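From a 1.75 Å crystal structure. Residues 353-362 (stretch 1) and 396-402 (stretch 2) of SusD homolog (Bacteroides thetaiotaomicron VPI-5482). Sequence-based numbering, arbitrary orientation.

Stretch 1 353-362: AEDALKEAVV
Stretch 2 396-402: AGKYFDD

This is a helix-helix contact in which one aromatic knob, Phe 400, fills a hole in the partner helix, while a lysine covers the ring and ends in a salt bridge. Stretch 1 starts with Ala 353 as N-cap (phi/psi -115/8), then runs helical through 354-362, with phi/psi near -65/-42; its i to i+4 bonds begin with Leu 357 N to Ala 353 O at 2.8 Å. Stretch 2 is helical throughout, phi/psi near -65/-41 from 396 to 401 and -83/-27 at Asp 402, widening into a pi-type turn at 400-402. The axes approach to 9.3 Å with N-to-C directions 133° apart. Register is set by two CA-CA pairs: Lys 358 with Phe 400 at 6.4 Å, and Val 362 with Ala 396 at 5.4 Å.

Phe 400 points toward stretch 1 (chi1 t, chi2 87°) and sits among Glu 354, Leu 357, Lys 358 and Val 361. Lys 358 CB lies 3.7 Å from the ring centroid, 3° off the normal, a CH-pi contact over the face. Leu 357 CG (4.1 Å from Phe 400 CE1) and Val 361 CG2 (4.2 Å from Phe 400 CD1) line the ring edge; Leu 357 is t/p and Val 361 t. Glu 354 (t/t, chi3 -50°) brings CG to 4.0 Å from Phe 400 CZ.

Lys 358 is fully extended, all four chi angles t, so its methylenes pack while its amine reaches charge: NZ donates to Asp 401 OD1 at 3.2 Å. Asp 401 (chi1 m, chi2 -15°) also accepts at OD2 from a water 2.7 Å away, which in turn accepts from Lys 358 NZ at 2.9 Å.

Where the CA atoms come to 5.4 Å, Ala 396 and Gly 397 present little bulk to Val 362 (chi1 t), whose CG1 lies 4.0 Å from Ala 396 CB and CG2 3.8 Å from Gly 397 N. Gly 397 O lies 3.6 Å from Lys 358 CE. Both sides together bury 420 Å², Phe 400 contributing 123 Å² and Lys 358 76 Å².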

# COMPACT_ATOMS: atom_id res chain seq x y z
N ALA A 353 17.18 -11.34 -13.08
CA ALA A 353 15.82 -11.11 -12.55
C ALA A 353 14.80 -11.01 -13.67
O ALA A 353 13.65 -10.69 -13.45
CB ALA A 353 15.80 -9.83 -11.73
N GLU A 354 15.21 -11.30 -14.88
CA GLU A 354 14.32 -11.08 -16.01
C GLU A 354 12.97 -11.79 -15.94
O GLU A 354 11.92 -11.18 -16.25
CB GLU A 354 15.02 -11.42 -17.32
CG GLU A 354 14.18 -11.08 -18.54
CD GLU A 354 14.76 -11.60 -19.82
OE1 GLU A 354 15.96 -11.35 -20.07
OE2 GLU A 354 14.02 -12.24 -20.60
N ASP A 355 12.97 -13.06 -15.58
CA ASP A 355 11.73 -13.82 -15.59
C ASP A 355 10.84 -13.31 -14.50
O ASP A 355 9.63 -13.16 -14.67
CB ASP A 355 11.96 -15.34 -15.43
CG ASP A 355 12.72 -15.94 -16.60
OD1 ASP A 355 12.58 -15.42 -17.73
OD2 ASP A 355 13.44 -16.92 -16.38
N ALA A 356 11.49 -12.98 -13.39
CA ALA A 356 10.77 -12.52 -12.22
C ALA A 356 10.11 -11.18 -12.52
O ALA A 356 8.95 -10.95 -12.19
CB ALA A 356 11.69 -12.40 -11.01
N LEU A 357 10.87 -10.31 -13.15
CA LEU A 357 10.37 -8.98 -13.48
C LEU A 357 9.22 -9.09 -14.46
O LEU A 357 8.25 -8.35 -14.37
CB LEU A 357 11.47 -8.08 -14.06
CG LEU A 357 11.08 -6.63 -14.34
CD1 LEU A 357 10.66 -5.79 -13.07
CD2 LEU A 357 12.26 -5.90 -15.07
N LYS A 358 9.31 -10.03 -15.38
CA LYS A 358 8.25 -10.13 -16.38
C LYS A 358 6.96 -10.56 -15.70
O LYS A 358 5.87 -10.08 -16.00
CB LYS A 358 8.59 -11.11 -17.50
CG LYS A 358 7.49 -11.20 -18.55
CD LYS A 358 7.88 -12.07 -19.71
CE LYS A 358 6.89 -11.94 -20.86
NZ LYS A 358 7.21 -12.77 -22.07
N GLU A 359 7.11 -11.48 -14.78
CA GLU A 359 5.96 -12.02 -14.07
C GLU A 359 5.29 -10.90 -13.28
O GLU A 359 4.04 -10.78 -13.24
CB GLU A 359 6.41 -13.15 -13.13
CG GLU A 359 5.32 -13.86 -12.40
CD GLU A 359 4.54 -14.83 -13.26
OE1 GLU A 359 4.90 -14.98 -14.45
OE2 GLU A 359 3.54 -15.41 -12.77
N ALA A 360 6.12 -10.02 -12.74
CA ALA A 360 5.65 -8.91 -11.91
C ALA A 360 4.95 -7.83 -12.75
O ALA A 360 3.88 -7.36 -12.42
CB ALA A 360 6.84 -8.29 -11.12
N VAL A 361 5.56 -7.49 -13.87
CA VAL A 361 5.00 -6.48 -14.80
C VAL A 361 3.68 -6.97 -15.39
O VAL A 361 2.70 -6.22 -15.43
CB VAL A 361 5.98 -6.16 -15.99
CG1 VAL A 361 5.32 -5.29 -17.04
CG2 VAL A 361 7.25 -5.53 -15.45
N VAL A 362 3.64 -8.22 -15.83
CA VAL A 362 2.42 -8.76 -16.42
C VAL A 362 1.32 -8.78 -15.33
O VAL A 362 0.24 -8.28 -15.56
CB VAL A 362 2.63 -10.17 -17.06
CG1 VAL A 362 1.31 -10.82 -17.49
CG2 VAL A 362 3.59 -10.07 -18.28
N ALA A 396 0.39 -7.90 -22.55
CA ALA A 396 1.25 -7.43 -21.49
C ALA A 396 2.65 -8.01 -21.64
O ALA A 396 3.64 -7.32 -21.40
CB ALA A 396 0.69 -7.78 -20.07
N GLY A 397 2.69 -9.30 -21.93
CA GLY A 397 3.95 -10.04 -22.13
C GLY A 397 4.75 -9.47 -23.29
O GLY A 397 5.98 -9.35 -23.22
N LYS A 398 4.04 -9.10 -24.34
CA LYS A 398 4.66 -8.55 -25.55
C LYS A 398 5.21 -7.17 -25.28
O LYS A 398 6.23 -6.76 -25.85
CB LYS A 398 3.67 -8.48 -26.70
CG LYS A 398 4.21 -7.71 -27.89
CD LYS A 398 3.31 -7.81 -29.10
CE LYS A 398 3.77 -6.84 -30.19
NZ LYS A 398 5.21 -7.04 -30.57
N TYR A 399 4.51 -6.46 -24.41
CA TYR A 399 4.91 -5.11 -24.03
C TYR A 399 6.20 -5.24 -23.23
O TYR A 399 7.16 -4.46 -23.37
CB TYR A 399 3.83 -4.41 -23.20
CG TYR A 399 4.42 -3.27 -22.46
CD1 TYR A 399 4.78 -2.13 -23.13
CD2 TYR A 399 4.65 -3.35 -21.09
CE1 TYR A 399 5.35 -1.08 -22.45
CE2 TYR A 399 5.22 -2.33 -20.44
CZ TYR A 399 5.57 -1.20 -21.13
OH TYR A 399 6.15 -0.14 -20.46
N PHE A 400 6.22 -6.25 -22.37
CA PHE A 400 7.44 -6.47 -21.59
C PHE A 400 8.65 -6.71 -22.52
O PHE A 400 9.73 -6.15 -22.34
CB PHE A 400 7.33 -7.67 -20.66
CG PHE A 400 8.64 -7.98 -19.98
CD1 PHE A 400 8.98 -7.37 -18.80
CD2 PHE A 400 9.57 -8.84 -20.59
CE1 PHE A 400 10.20 -7.60 -18.19
CE2 PHE A 400 10.80 -9.09 -19.96
CZ PHE A 400 11.11 -8.46 -18.76
N ASP A 401 8.42 -7.60 -23.49
CA ASP A 401 9.45 -8.04 -24.46
C ASP A 401 9.89 -6.90 -25.35
O ASP A 401 11.06 -6.73 -25.68
CB ASP A 401 8.89 -9.13 -25.38
CG ASP A 401 8.66 -10.48 -24.67
OD1 ASP A 401 9.17 -10.72 -23.55
OD2 ASP A 401 7.94 -11.31 -25.27
N ASP A 402 8.92 -6.06 -25.70
CA ASP A 402 9.16 -5.00 -26.68
C ASP A 402 9.79 -3.77 -26.08
O ASP A 402 10.51 -3.05 -26.75
CB ASP A 402 7.84 -4.60 -27.39
CG ASP A 402 7.43 -5.56 -28.51
OD1 ASP A 402 8.19 -6.49 -28.81
OD2 ASP A 402 6.34 -5.37 -29.11
O HOH W 1 5.57 -12.37 -24.38